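Local coordinates for protein benzoylformate Decarboxylase (Polynucleobacter necessarius, PDB 4K9Q) that binds thiamine diphosphate and a magnesium ion and probably catalyses the decarboxylation of benzoylformate to benzaldehyde and carbon dioxide, at residues 192-197 with 266-271; 199-204 with 225-230; 220-225 with 241-246; 245-250 with 332-337; 259-264 with 285-290. All coordinates share one frame; numbering follows the deposited sequence.

Interaction 1 of 5, residues 192-197 with 266-271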
# COMPACT_ATOMS: atom_id res chain seq x y z
N GLN A 192 37.81 -19.24 -5.79
CA GLN A 192 38.95 -19.33 -4.88
C GLN A 192 38.57 -20.04 -3.58
O GLN A 192 39.31 -20.90 -3.09
CB GLN A 192 39.51 -17.94 -4.57
CG GLN A 192 40.21 -17.28 -5.75
CD GLN A 192 40.56 -15.82 -5.48
OE1 GLN A 192 40.27 -15.28 -4.41
NE2 GLN A 192 41.19 -15.18 -6.46
N ARG A 193 37.41 -19.68 -3.02
CA ARG A 193 36.94 -20.33 -1.79
C ARG A 193 36.74 -21.82 -2.03
O ARG A 193 37.16 -22.65 -1.23
CB ARG A 193 35.62 -19.70 -1.32
CG ARG A 193 35.75 -18.26 -0.86
CD ARG A 193 36.08 -18.17 0.61
NE ARG A 193 35.00 -18.68 1.45
CZ ARG A 193 33.91 -17.99 1.76
NH1 ARG A 193 33.75 -16.75 1.30
NH2 ARG A 193 32.97 -18.53 2.53
N ILE A 194 36.11 -22.15 -3.15
CA ILE A 194 35.82 -23.55 -3.45
C ILE A 194 37.11 -24.36 -3.64
O ILE A 194 37.26 -25.45 -3.09
CB ILE A 194 34.93 -23.68 -4.70
CG1 ILE A 194 33.55 -23.10 -4.41
CG2 ILE A 194 34.82 -25.14 -5.13
CD1 ILE A 194 32.68 -22.93 -5.65
N THR A 195 38.04 -23.80 -4.40
CA THR A 195 39.31 -24.46 -4.67
C THR A 195 40.10 -24.72 -3.39
O THR A 195 40.74 -25.76 -3.24
CB THR A 195 40.17 -23.62 -5.66
OG1 THR A 195 39.51 -23.59 -6.93
CG2 THR A 195 41.54 -24.23 -5.83
N ALA A 196 40.02 -23.78 -2.45
CA ALA A 196 40.75 -23.90 -1.18
C ALA A 196 40.10 -24.83 -0.16
O ALA A 196 40.75 -25.29 0.78
CB ALA A 196 40.95 -22.53 -0.57
N SER A 197 38.81 -25.11 -0.34
CA SER A 197 38.08 -25.94 0.62
C SER A 197 38.54 -27.39 0.59
O SER A 197 38.95 -27.90 -0.45
CB SER A 197 36.57 -25.85 0.37
OG SER A 197 36.21 -26.54 -0.81
N LEU A 266 32.90 -26.12 3.61
CA LEU A 266 32.30 -25.09 2.76
C LEU A 266 30.96 -25.58 2.24
O LEU A 266 30.88 -26.66 1.65
CB LEU A 266 33.24 -24.74 1.60
CG LEU A 266 32.76 -23.66 0.64
CD1 LEU A 266 32.62 -22.34 1.38
CD2 LEU A 266 33.71 -23.52 -0.54
N ILE A 267 29.91 -24.79 2.45
CA ILE A 267 28.58 -25.14 1.93
C ILE A 267 28.29 -24.23 0.73
O ILE A 267 28.28 -23.01 0.86
CB ILE A 267 27.48 -24.95 3.00
CG1 ILE A 267 27.86 -25.65 4.31
CG2 ILE A 267 26.14 -25.46 2.49
CD1 ILE A 267 28.23 -27.10 4.15
N VAL A 268 28.08 -24.84 -0.43
CA VAL A 268 27.87 -24.09 -1.66
C VAL A 268 26.43 -24.26 -2.15
O VAL A 268 26.05 -25.32 -2.65
CB VAL A 268 28.86 -24.53 -2.76
CG1 VAL A 268 28.68 -23.68 -4.01
CG2 VAL A 268 30.30 -24.43 -2.25
N VAL A 269 25.63 -23.20 -2.01
CA VAL A 269 24.22 -23.26 -2.38
C VAL A 269 23.99 -22.57 -3.72
O VAL A 269 24.24 -21.37 -3.85
CB VAL A 269 23.34 -22.56 -1.32
CG1 VAL A 269 21.86 -22.72 -1.64
CG2 VAL A 269 23.67 -23.10 0.09
N ILE A 270 23.51 -23.31 -4.71
CA ILE A 270 23.29 -22.75 -6.04
C ILE A 270 21.81 -22.80 -6.42
O ILE A 270 21.23 -23.88 -6.54
CB ILE A 270 24.15 -23.46 -7.11
CG1 ILE A 270 25.64 -23.35 -6.74
CG2 ILE A 270 23.91 -22.85 -8.49
CD1 ILE A 270 26.54 -24.06 -7.72
N GLY A 271 21.20 -21.63 -6.60
CA GLY A 271 19.84 -21.55 -7.13
C GLY A 271 18.72 -21.76 -6.12
O GLY A 271 17.62 -22.23 -6.47
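Leu-266 pushes its CD2 methyl against the last turn of the helix, 3.6 Å from Ile-194 CA and as close to the carbonyl oxygen of Arg-193. With CG anti to the backbone N (chi1 -179°), the branch point of Leu-266 is carried toward the helix. The Ile-194 side chain crosses that of Leu-266 at about a right angle, CG1 of Ile-194 lying 3.9 Å from Leu-266 CD2 and 4.1 Å from Val-268 CG2. Ser-197 adds its CB, 3.7 Å from Leu-266 CB. The geometry is that of a helix laid over a parallel sheet: the short axes of 192-196 and 266-270 approach to 9.5 Å with their directions 135° apart, as expected in the Rossmann-like central domain of thiamine diphosphate enzymes. One layer out, Ser-197 OG donates to Ile-194 O (2.7 Å), an oxygen that also accepts Ser-197 N, and this double grip fixes the serine where the helix ends. Arg-193, whose chain is bent at chi2 and chi3, has NH2 4.0 Å from Leu-266 CD1. Its guanidinium is held by partners outside the two segments, NH1 by a salt bridge to Asp-309 and NH2 by a hydrogen bond to Thr-291, while Phe-220 and Leu-224 pack on Ile-194.

Interaction 2 of 5, residues 199-204 with 225-230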
# COMPACT_ATOMS: atom_id res chain seq x y z
N ASN A 199 36.53 -30.09 1.89
CA ASN A 199 35.42 -31.01 1.74
C ASN A 199 34.12 -30.26 1.47
O ASN A 199 33.23 -30.23 2.31
CB ASN A 199 35.27 -31.84 3.02
CG ASN A 199 34.48 -33.11 2.80
OD1 ASN A 199 34.19 -33.50 1.67
ND2 ASN A 199 34.14 -33.78 3.90
N PRO A 200 34.02 -29.63 0.29
CA PRO A 200 32.84 -28.82 -0.03
C PRO A 200 31.58 -29.67 -0.18
O PRO A 200 31.66 -30.85 -0.53
CB PRO A 200 33.21 -28.18 -1.37
CG PRO A 200 34.19 -29.13 -1.98
CD PRO A 200 34.99 -29.66 -0.82
N LEU A 201 30.43 -29.07 0.11
CA LEU A 201 29.15 -29.75 -0.08
C LEU A 201 28.25 -28.83 -0.90
O LEU A 201 28.20 -27.63 -0.67
CB LEU A 201 28.52 -30.08 1.28
CG LEU A 201 27.09 -30.66 1.31
CD1 LEU A 201 26.92 -31.66 2.47
CD2 LEU A 201 26.08 -29.52 1.42
N LEU A 202 27.56 -29.41 -1.88
CA LEU A 202 26.71 -28.63 -2.77
C LEU A 202 25.24 -28.78 -2.41
O LEU A 202 24.77 -29.89 -2.15
CB LEU A 202 26.94 -29.06 -4.22
CG LEU A 202 28.30 -28.76 -4.84
CD1 LEU A 202 28.43 -29.45 -6.18
CD2 LEU A 202 28.46 -27.27 -5.00
N ILE A 203 24.52 -27.66 -2.39
CA ILE A 203 23.07 -27.67 -2.21
C ILE A 203 22.47 -26.98 -3.43
O ILE A 203 22.76 -25.81 -3.68
CB ILE A 203 22.64 -26.95 -0.93
CG1 ILE A 203 23.27 -27.63 0.29
CG2 ILE A 203 21.10 -26.92 -0.82
CD1 ILE A 203 22.96 -26.92 1.60
N TYR A 204 21.66 -27.71 -4.19
CA TYR A 204 21.08 -27.16 -5.42
C TYR A 204 19.59 -26.88 -5.25
O TYR A 204 18.86 -27.69 -4.67
CB TYR A 204 21.25 -28.16 -6.58
CG TYR A 204 22.62 -28.23 -7.22
CD1 TYR A 204 23.70 -27.51 -6.71
CD2 TYR A 204 22.83 -29.03 -8.33
CE1 TYR A 204 24.96 -27.59 -7.31
CE2 TYR A 204 24.08 -29.11 -8.94
CZ TYR A 204 25.13 -28.39 -8.42
OH TYR A 204 26.36 -28.48 -9.04
N ASN A 225 33.57 -33.52 -7.38
CA ASN A 225 33.30 -34.79 -6.73
C ASN A 225 32.74 -34.57 -5.33
O ASN A 225 33.11 -35.26 -4.38
CB ASN A 225 34.56 -35.66 -6.67
CG ASN A 225 34.68 -36.59 -7.85
OD1 ASN A 225 33.72 -37.26 -8.23
ND2 ASN A 225 35.86 -36.64 -8.46
N ALA A 226 31.83 -33.60 -5.21
CA ALA A 226 31.23 -33.27 -3.93
C ALA A 226 29.82 -33.84 -3.82
O ALA A 226 29.14 -34.00 -4.83
CB ALA A 226 31.20 -31.76 -3.74
N PRO A 227 29.38 -34.16 -2.60
CA PRO A 227 28.00 -34.60 -2.41
C PRO A 227 27.03 -33.47 -2.78
O PRO A 227 27.31 -32.30 -2.51
CB PRO A 227 27.92 -34.88 -0.91
CG PRO A 227 28.98 -34.04 -0.30
CD PRO A 227 30.10 -34.03 -1.31
N VAL A 228 25.91 -33.84 -3.39
CA VAL A 228 24.89 -32.87 -3.77
C VAL A 228 23.60 -33.18 -3.02
O VAL A 228 23.15 -34.31 -2.99
CB VAL A 228 24.62 -32.92 -5.28
CG1 VAL A 228 23.45 -32.03 -5.64
CG2 VAL A 228 25.88 -32.51 -6.06
N TRP A 229 23.03 -32.16 -2.39
CA TRP A 229 21.72 -32.28 -1.77
C TRP A 229 20.76 -31.33 -2.46
O TRP A 229 21.16 -30.26 -2.90
CB TRP A 229 21.78 -31.85 -0.31
CG TRP A 229 22.51 -32.79 0.59
CD1 TRP A 229 23.86 -32.87 0.76
CD2 TRP A 229 21.94 -33.78 1.45
NE1 TRP A 229 24.16 -33.85 1.68
CE2 TRP A 229 23.00 -34.41 2.12
CE3 TRP A 229 20.62 -34.17 1.73
CZ2 TRP A 229 22.79 -35.44 3.05
CZ3 TRP A 229 20.42 -35.19 2.65
CH2 TRP A 229 21.49 -35.81 3.29
N ALA A 230 19.49 -31.70 -2.53
CA ALA A 230 18.47 -30.76 -2.97
C ALA A 230 18.10 -29.85 -1.80
O ALA A 230 17.95 -30.32 -0.66
CB ALA A 230 17.24 -31.50 -3.51
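Leu-202 and Val-228 sit side by side in neighbouring parallel strands, Leu-202 CD1 4.0 Å from Val-228 CG2. The backbones are bonded tightly here. Leu-202 N donates to Pro-227 O at 3.0 Å, nearly along the C=O axis, Leu-202 O takes Trp-229 N at 2.9 Å, and Tyr-204 N goes on to Trp-229 O. N-H...O angles of 164° to 166° show all three to be close to straight. On the same face, Val-228 CG1 lies over one side of the Tyr-204 ring, offset toward its rim and 4.1 Å from Tyr-204 CD2; the phenol is held at its far end by Gly-217 O. Helix 214-224 covers this side, with Phe-220 and Ala-221 packing on Leu-202. The other face is the one nearer solvent: Trp-229 is partly exposed there, yet its contact is close, Leu-201 CD1 approaching NE1 of Trp-229 to 3.6 Å at an oblique angle to the five-membered part of the indole. Where the strands begin, Ala-226 CB rests 3.4 Å from Pro-200 O, and beyond it Asn-199 is partly exposed. Strand 201-204, helix 214-224 and strand 228-230 together form a beta-alpha-beta crossover, the repeating unit of a Rossmann-like sheet.

Interaction 3 of 5, residues 220-225 with 241-246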
# COMPACT_ATOMS: atom_id res chain seq x y z
N PHE A 220 29.44 -29.34 -12.85
CA PHE A 220 30.03 -28.67 -11.70
C PHE A 220 30.26 -29.66 -10.55
O PHE A 220 31.34 -29.71 -9.97
CB PHE A 220 29.13 -27.52 -11.24
CG PHE A 220 29.79 -26.56 -10.30
CD1 PHE A 220 30.79 -25.72 -10.76
CD2 PHE A 220 29.42 -26.49 -8.97
CE1 PHE A 220 31.42 -24.82 -9.90
CE2 PHE A 220 30.04 -25.60 -8.10
CZ PHE A 220 31.04 -24.76 -8.57
N ALA A 221 29.24 -30.45 -10.23
CA ALA A 221 29.32 -31.41 -9.14
C ALA A 221 30.39 -32.47 -9.41
O ALA A 221 31.12 -32.88 -8.50
CB ALA A 221 27.97 -32.09 -8.93
N GLU A 222 30.47 -32.92 -10.65
CA GLU A 222 31.43 -33.96 -11.03
C GLU A 222 32.86 -33.41 -11.01
O GLU A 222 33.81 -34.12 -10.71
CB GLU A 222 31.07 -34.56 -12.39
CG GLU A 222 29.82 -35.44 -12.34
CD GLU A 222 29.45 -36.06 -13.68
OE1 GLU A 222 30.02 -35.65 -14.71
OE2 GLU A 222 28.57 -36.95 -13.70
N ARG A 223 32.99 -32.12 -11.32
CA ARG A 223 34.28 -31.45 -11.26
C ARG A 223 34.82 -31.44 -9.82
O ARG A 223 36.01 -31.60 -9.59
CB ARG A 223 34.15 -30.01 -11.78
CG ARG A 223 35.47 -29.25 -11.89
CD ARG A 223 36.33 -29.84 -13.00
NE ARG A 223 35.71 -29.70 -14.31
CZ ARG A 223 35.92 -28.66 -15.12
NH1 ARG A 223 36.72 -27.68 -14.73
NH2 ARG A 223 35.33 -28.60 -16.30
N LEU A 224 33.92 -31.25 -8.86
CA LEU A 224 34.31 -31.21 -7.45
C LEU A 224 34.25 -32.56 -6.76
O LEU A 224 34.80 -32.73 -5.67
CB LEU A 224 33.42 -30.24 -6.68
CG LEU A 224 33.55 -28.76 -7.01
CD1 LEU A 224 32.49 -27.98 -6.27
CD2 LEU A 224 34.95 -28.28 -6.65
N ASN A 225 33.57 -33.52 -7.38
CA ASN A 225 33.30 -34.79 -6.73
C ASN A 225 32.74 -34.57 -5.33
O ASN A 225 33.11 -35.26 -4.38
CB ASN A 225 34.56 -35.66 -6.67
CG ASN A 225 34.68 -36.59 -7.85
OD1 ASN A 225 33.72 -37.26 -8.23
ND2 ASN A 225 35.86 -36.64 -8.46
N GLU A 241 18.51 -37.65 -9.47
CA GLU A 241 18.44 -38.18 -8.11
C GLU A 241 18.99 -39.60 -7.98
O GLU A 241 19.07 -40.15 -6.87
CB GLU A 241 17.01 -38.05 -7.57
CG GLU A 241 16.60 -36.57 -7.53
CD GLU A 241 15.22 -36.31 -6.97
OE1 GLU A 241 14.37 -37.23 -6.99
OE2 GLU A 241 15.00 -35.17 -6.50
N ASP A 242 19.37 -40.19 -9.10
CA ASP A 242 20.08 -41.47 -9.06
C ASP A 242 21.59 -41.31 -9.35
O ASP A 242 22.32 -42.29 -9.44
CB ASP A 242 19.43 -42.49 -10.00
CG ASP A 242 19.35 -42.00 -11.43
OD1 ASP A 242 19.68 -40.82 -11.69
OD2 ASP A 242 18.94 -42.79 -12.31
N HIS A 243 22.04 -40.07 -9.48
CA HIS A 243 23.46 -39.80 -9.69
C HIS A 243 24.24 -40.20 -8.43
O HIS A 243 23.78 -39.94 -7.31
CB HIS A 243 23.67 -38.32 -10.01
CG HIS A 243 25.04 -37.99 -10.51
ND1 HIS A 243 26.14 -37.90 -9.68
CD2 HIS A 243 25.49 -37.72 -11.76
CE1 HIS A 243 27.21 -37.59 -10.40
NE2 HIS A 243 26.84 -37.47 -11.67
N PRO A 244 25.41 -40.83 -8.60
CA PRO A 244 26.19 -41.30 -7.44
C PRO A 244 26.50 -40.21 -6.41
O PRO A 244 26.67 -40.52 -5.23
CB PRO A 244 27.49 -41.81 -8.07
CG PRO A 244 27.49 -41.29 -9.49
CD PRO A 244 26.04 -41.21 -9.87
N LEU A 245 26.56 -38.96 -6.84
CA LEU A 245 26.87 -37.88 -5.92
C LEU A 245 25.65 -37.41 -5.12
O LEU A 245 25.79 -36.74 -4.10
CB LEU A 245 27.52 -36.70 -6.65
CG LEU A 245 28.91 -36.94 -7.26
CD1 LEU A 245 29.40 -35.69 -7.97
CD2 LEU A 245 29.89 -37.36 -6.18
N PHE A 246 24.46 -37.77 -5.59
CA PHE A 246 23.25 -37.22 -4.98
C PHE A 246 22.91 -37.88 -3.66
O PHE A 246 22.79 -39.11 -3.59
CB PHE A 246 22.05 -37.33 -5.92
CG PHE A 246 20.82 -36.67 -5.37
CD1 PHE A 246 20.74 -35.29 -5.31
CD2 PHE A 246 19.75 -37.43 -4.91
CE1 PHE A 246 19.61 -34.67 -4.80
CE2 PHE A 246 18.62 -36.82 -4.40
CZ PHE A 246 18.55 -35.44 -4.34
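Leu-245 lays its CD1 methyl over the end of helix 214-224, 3.3 Å from Ala-221 O and 4.0 Å from Ala-221 CB. Leu-245 belongs to a type I beta turn, His-243 to Phe-246, in the loop that joins strands 228-230 and 246-249 of the Rossmann-like sheet, so the contact presses that loop onto the crossover helix. The second methyl, Leu-245 CD2, faces the first residue past the helix, 4.1 Å from Asn-225 C. Asn-225 has positive phi, and its side-chain amide is held from outside the contact by Arg-329 O.

Beside this apolar patch runs a polar one. Glu-222, extended beyond CG, reaches across to the imidazole, and His-243 NE2 donates to Glu-222 OE2 at 2.7 Å with an N-H...O angle of 175°. The oxygen lies in the ring plane and uses its anti lone pair, away from the other carboxylate oxygen; carboxylate and ring planes are nevertheless 38° apart. His-243 CG is anti to the backbone N (chi1 -168°), on the side from which the ring meets Glu-222. Both ring nitrogens are engaged: ND1 accepts Leu-245 N at 3.1 Å, a pattern consistent with a neutral imidazole carrying its proton on NE2. With two in-plane bonds the imidazole can hardly turn about its axis. Phe-239 meets it edge-to-face from outside the two segments. Over one ring face, offset toward the rim, Pro-244 CD stands 3.2 Å above the plane of His-243.

Interaction 4 of 5, residues 245-250 with 332-337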
# COMPACT_ATOMS: atom_id res chain seq x y z
N LEU A 245 26.56 -38.96 -6.84
CA LEU A 245 26.87 -37.88 -5.92
C LEU A 245 25.65 -37.41 -5.12
O LEU A 245 25.79 -36.74 -4.10
CB LEU A 245 27.52 -36.70 -6.65
CG LEU A 245 28.91 -36.94 -7.26
CD1 LEU A 245 29.40 -35.69 -7.97
CD2 LEU A 245 29.89 -37.36 -6.18
N PHE A 246 24.46 -37.77 -5.59
CA PHE A 246 23.25 -37.22 -4.98
C PHE A 246 22.91 -37.88 -3.66
O PHE A 246 22.79 -39.11 -3.59
CB PHE A 246 22.05 -37.33 -5.92
CG PHE A 246 20.82 -36.67 -5.37
CD1 PHE A 246 20.74 -35.29 -5.31
CD2 PHE A 246 19.75 -37.43 -4.91
CE1 PHE A 246 19.61 -34.67 -4.80
CE2 PHE A 246 18.62 -36.82 -4.40
CZ PHE A 246 18.55 -35.44 -4.34
N GLN A 247 22.73 -37.08 -2.62
CA GLN A 247 22.51 -37.60 -1.27
C GLN A 247 21.03 -37.67 -0.88
O GLN A 247 20.63 -38.57 -0.14
CB GLN A 247 23.29 -36.78 -0.26
CG GLN A 247 24.78 -36.71 -0.57
CD GLN A 247 25.44 -38.08 -0.55
OE1 GLN A 247 25.43 -38.77 0.47
NE2 GLN A 247 25.99 -38.49 -1.69
N GLY A 248 20.24 -36.73 -1.36
CA GLY A 248 18.81 -36.69 -1.07
C GLY A 248 18.34 -35.25 -0.90
O GLY A 248 19.06 -34.32 -1.24
N ALA A 249 17.14 -35.08 -0.35
CA ALA A 249 16.55 -33.77 -0.11
C ALA A 249 16.79 -33.39 1.34
O ALA A 249 16.57 -34.21 2.24
CB ALA A 249 15.06 -33.81 -0.40
N LEU A 250 17.22 -32.16 1.58
CA LEU A 250 17.46 -31.73 2.95
C LEU A 250 16.15 -31.53 3.68
O LEU A 250 15.14 -31.13 3.09
CB LEU A 250 18.30 -30.44 2.99
CG LEU A 250 19.77 -30.58 2.60
CD1 LEU A 250 20.37 -29.20 2.33
CD2 LEU A 250 20.54 -31.33 3.67
N ASN A 332 36.49 -38.79 -3.74
CA ASN A 332 36.80 -38.64 -2.32
C ASN A 332 35.86 -39.42 -1.40
O ASN A 332 35.48 -38.94 -0.33
CB ASN A 332 36.82 -37.16 -1.93
CG ASN A 332 35.57 -36.43 -2.38
OD1 ASN A 332 34.63 -37.04 -2.88
ND2 ASN A 332 35.56 -35.11 -2.19
N ASN A 333 35.50 -40.63 -1.83
CA ASN A 333 34.62 -41.49 -1.05
C ASN A 333 33.31 -40.82 -0.61
O ASN A 333 32.81 -41.07 0.48
CB ASN A 333 35.35 -42.14 0.13
CG ASN A 333 35.33 -41.28 1.39
OD1 ASN A 333 34.68 -41.63 2.37
ND2 ASN A 333 36.05 -40.17 1.36
N THR A 334 32.76 -39.97 -1.48
CA THR A 334 31.40 -39.48 -1.29
C THR A 334 30.45 -40.67 -1.30
O THR A 334 30.45 -41.46 -2.24
CB THR A 334 30.99 -38.49 -2.39
OG1 THR A 334 31.74 -37.28 -2.24
CG2 THR A 334 29.50 -38.18 -2.31
N PRO A 335 29.62 -40.80 -0.26
CA PRO A 335 28.77 -42.00 -0.17
C PRO A 335 27.67 -42.05 -1.23
O PRO A 335 27.26 -41.03 -1.77
CB PRO A 335 28.18 -41.91 1.23
CG PRO A 335 28.26 -40.48 1.61
CD PRO A 335 29.48 -39.93 0.92
N GLN A 336 27.22 -43.27 -1.54
CA GLN A 336 26.11 -43.49 -2.46
C GLN A 336 24.84 -43.67 -1.64
O GLN A 336 24.82 -44.43 -0.67
CB GLN A 336 26.36 -44.77 -3.26
CG GLN A 336 26.69 -44.55 -4.72
CD GLN A 336 25.50 -44.82 -5.61
OE1 GLN A 336 24.37 -44.96 -5.13
NE2 GLN A 336 25.74 -44.91 -6.91
N ARG A 337 23.76 -42.98 -2.02
CA ARG A 337 22.51 -43.11 -1.27
C ARG A 337 21.99 -44.55 -1.33
O ARG A 337 22.23 -45.27 -2.31
CB ARG A 337 21.44 -42.11 -1.75
CG ARG A 337 20.71 -42.47 -3.03
CD ARG A 337 19.72 -41.37 -3.47
NE ARG A 337 18.46 -41.33 -2.71
CZ ARG A 337 17.33 -40.79 -3.17
NH1 ARG A 337 17.32 -40.24 -4.37
NH2 ARG A 337 16.22 -40.78 -2.43
O HOH W 1 23.96 -41.37 -4.35
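Gln-247 reaches back toward the loop 332-337 because its chain is bent at chi2 (-62°), and its NE2 then donates to Pro-335 O at 2.8 Å with an almost linear N-H...O angle of 178°. The second N-H goes to Leu-245 O at 3.0 Å, coming from above that carbonyl plane. Both acceptors lie in the amide plane of Gln-247, so the pair of bonds fixes its rotation, and OE1 is turned to Pro-335 CG, 3.5 Å away. A leucine in its place would probably leave both Pro-335 O and Leu-245 O without the amide donor, and the loop freer to shift from the strand. Thr-334 has CG2 anti to its backbone N, placing that methyl 4.0 Å from Leu-245 CD2. Farther on, Arg-337 runs alongside Phe-246, pointing the same way, with NH1 in the ring plane at the edge, 3.7 Å from Phe-246 CE2; guanidinium and ring planes are 63° apart. Glu-241 O and Gln-381 O bind the two terminal nitrogens of this arginine. One water, 2.8 Å from Arg-337 N and 2.7 Å from Phe-246 O, bridges the backbones. The linker from the Rossmann-like central domain to the C-terminal thiamine diphosphate-binding domain thus runs beside 246-249, an outermost strand of the central sheet within this chain.

Interaction 5 of 5, residues 259-264 with 285-290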
# COMPACT_ATOMS: atom_id res chain seq x y z
N LYS A 259 22.39 -30.73 10.93
CA LYS A 259 22.94 -32.04 11.24
C LYS A 259 23.25 -32.83 9.98
O LYS A 259 24.23 -33.59 9.93
CB LYS A 259 21.99 -32.82 12.16
CG LYS A 259 22.00 -32.30 13.60
CD LYS A 259 21.01 -33.04 14.48
CE LYS A 259 20.94 -32.42 15.87
NZ LYS A 259 22.27 -32.42 16.54
N GLN A 260 22.44 -32.65 8.95
CA GLN A 260 22.63 -33.39 7.71
C GLN A 260 23.88 -32.98 6.94
O GLN A 260 24.43 -33.78 6.18
CB GLN A 260 21.41 -33.28 6.81
CG GLN A 260 20.16 -33.93 7.37
CD GLN A 260 18.99 -33.84 6.42
OE1 GLN A 260 18.43 -32.76 6.22
NE2 GLN A 260 18.63 -34.96 5.81
N ILE A 261 24.33 -31.74 7.12
CA ILE A 261 25.45 -31.24 6.33
C ILE A 261 26.75 -31.15 7.14
O ILE A 261 27.75 -30.61 6.66
CB ILE A 261 25.10 -29.88 5.64
CG1 ILE A 261 24.81 -28.79 6.68
CG2 ILE A 261 23.92 -30.07 4.67
CD1 ILE A 261 24.68 -27.37 6.09
N GLN A 262 26.74 -31.68 8.35
CA GLN A 262 27.95 -31.71 9.18
C GLN A 262 29.11 -32.43 8.49
O GLN A 262 28.89 -33.35 7.70
CB GLN A 262 27.66 -32.36 10.54
CG GLN A 262 26.85 -31.48 11.48
CD GLN A 262 26.59 -32.16 12.81
OE1 GLN A 262 26.79 -33.36 12.97
NE2 GLN A 262 26.13 -31.38 13.79
N GLY A 263 30.33 -32.00 8.78
CA GLY A 263 31.51 -32.66 8.26
C GLY A 263 32.07 -32.03 6.99
O GLY A 263 32.99 -32.57 6.37
N HIS A 264 31.52 -30.87 6.62
CA HIS A 264 31.94 -30.18 5.40
C HIS A 264 32.29 -28.73 5.72
O HIS A 264 31.52 -28.03 6.38
CB HIS A 264 30.85 -30.28 4.35
CG HIS A 264 30.54 -31.68 3.95
ND1 HIS A 264 31.21 -32.35 2.95
CD2 HIS A 264 29.64 -32.57 4.45
CE1 HIS A 264 30.73 -33.57 2.83
NE2 HIS A 264 29.78 -33.73 3.74
N PHE A 285 22.56 -22.40 11.79
CA PHE A 285 22.25 -22.46 10.35
C PHE A 285 23.19 -23.41 9.60
O PHE A 285 22.75 -24.17 8.74
CB PHE A 285 22.29 -21.07 9.72
CG PHE A 285 21.37 -20.08 10.38
CD1 PHE A 285 20.01 -20.30 10.43
CD2 PHE A 285 21.88 -18.93 10.95
CE1 PHE A 285 19.17 -19.39 11.05
CE2 PHE A 285 21.04 -18.02 11.57
CZ PHE A 285 19.68 -18.25 11.61
N ILE A 286 24.48 -23.36 9.90
CA ILE A 286 25.45 -24.27 9.30
C ILE A 286 26.40 -24.74 10.39
O ILE A 286 26.51 -24.09 11.42
CB ILE A 286 26.23 -23.60 8.15
CG1 ILE A 286 26.95 -22.34 8.63
CG2 ILE A 286 25.30 -23.27 6.96
CD1 ILE A 286 27.82 -21.69 7.56
N PRO A 287 27.08 -25.87 10.15
CA PRO A 287 27.95 -26.44 11.20
C PRO A 287 29.01 -25.47 11.67
O PRO A 287 29.57 -24.71 10.87
CB PRO A 287 28.60 -27.63 10.49
CG PRO A 287 27.65 -28.00 9.41
CD PRO A 287 27.08 -26.69 8.93
N GLU A 288 29.28 -25.48 12.97
CA GLU A 288 30.35 -24.66 13.53
C GLU A 288 31.62 -24.87 12.70
O GLU A 288 31.97 -26.00 12.37
CB GLU A 288 30.60 -25.05 14.99
CG GLU A 288 31.14 -23.92 15.86
CD GLU A 288 30.04 -23.14 16.56
OE1 GLU A 288 29.45 -23.68 17.52
OE2 GLU A 288 29.75 -22.00 16.15
N GLY A 289 32.29 -23.78 12.36
CA GLY A 289 33.53 -23.88 11.62
C GLY A 289 33.36 -23.79 10.11
O GLY A 289 34.32 -23.46 9.40
N SER A 290 32.16 -24.08 9.62
CA SER A 290 31.91 -23.99 8.18
C SER A 290 31.53 -22.57 7.77
O SER A 290 31.27 -21.70 8.62
CB SER A 290 30.81 -24.97 7.75
OG SER A 290 29.57 -24.65 8.35
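His-264 meets Ser-290 through its backbone, His-264 O lying 3.4 Å from Ser-290 CB, while its flat imidazole has Ile-261 O in plane at the edge, on the CD2 side; ND1 is bonded to Asn-199 O, and Leu-201 and Pro-227 touch the ring. The puckered ring of Pro-287 turns its CG and CD to the end of the helix, CD lying 3.8 Å from Ile-261 CD1 and CG 3.7 Å from Gln-262 CA. Ile-261 meets the proline at about a right angle. Its CG1 stands between the backbone N and the carbonyl carbon (chi1 62°), and Ile-261 CD1 also reaches Ile-286 CG2 at 4.2 Å. Gln-262 adds its CG, 4.1 Å from Pro-287 CG. These residues belong to the loops that lead into neighbouring parallel strands, 266-270 and 291-296, of the Rossmann-like domain. The second loop folds as a type II beta turn from Pro-287 to Ser-290, closed by Ser-290 N to Pro-287 O at 2.9 Å, with Gly-289 at the positive-phi position. An alanine at Pro-287 would probably open a gap beside Ile-261 CD1 and Gln-262 CA, where CG and CD are lost, and allow the turn to move. Ile-261 O, buried by the contact 3.8 Å from Pro-287 CG, has no hydrogen-bond partner in the model.

From the N terminus, helix 184-196 opens interaction 1, which stays open until strand 266-270. Within that loop, interaction 2 joins strands 201-204 and 228-230, and interaction 3 ties the intervening helix 214-224 to the loop before strand 246-249; their segments alternate, so they cross, sharing Asn-225. Interaction 4 opens where interaction 3 ends, sharing Leu-245 and Phe-246, and closes last, at 332-337. Interaction 5, from the end of helix 254-260 to 285-290, is nested inside it. Interaction 1 crosses both 4 and 5. Backbone bonds from 228-230 to 246-249 and from 201-204 to 266-270 connect interactions 4, 2 and 1 through one parallel sheet.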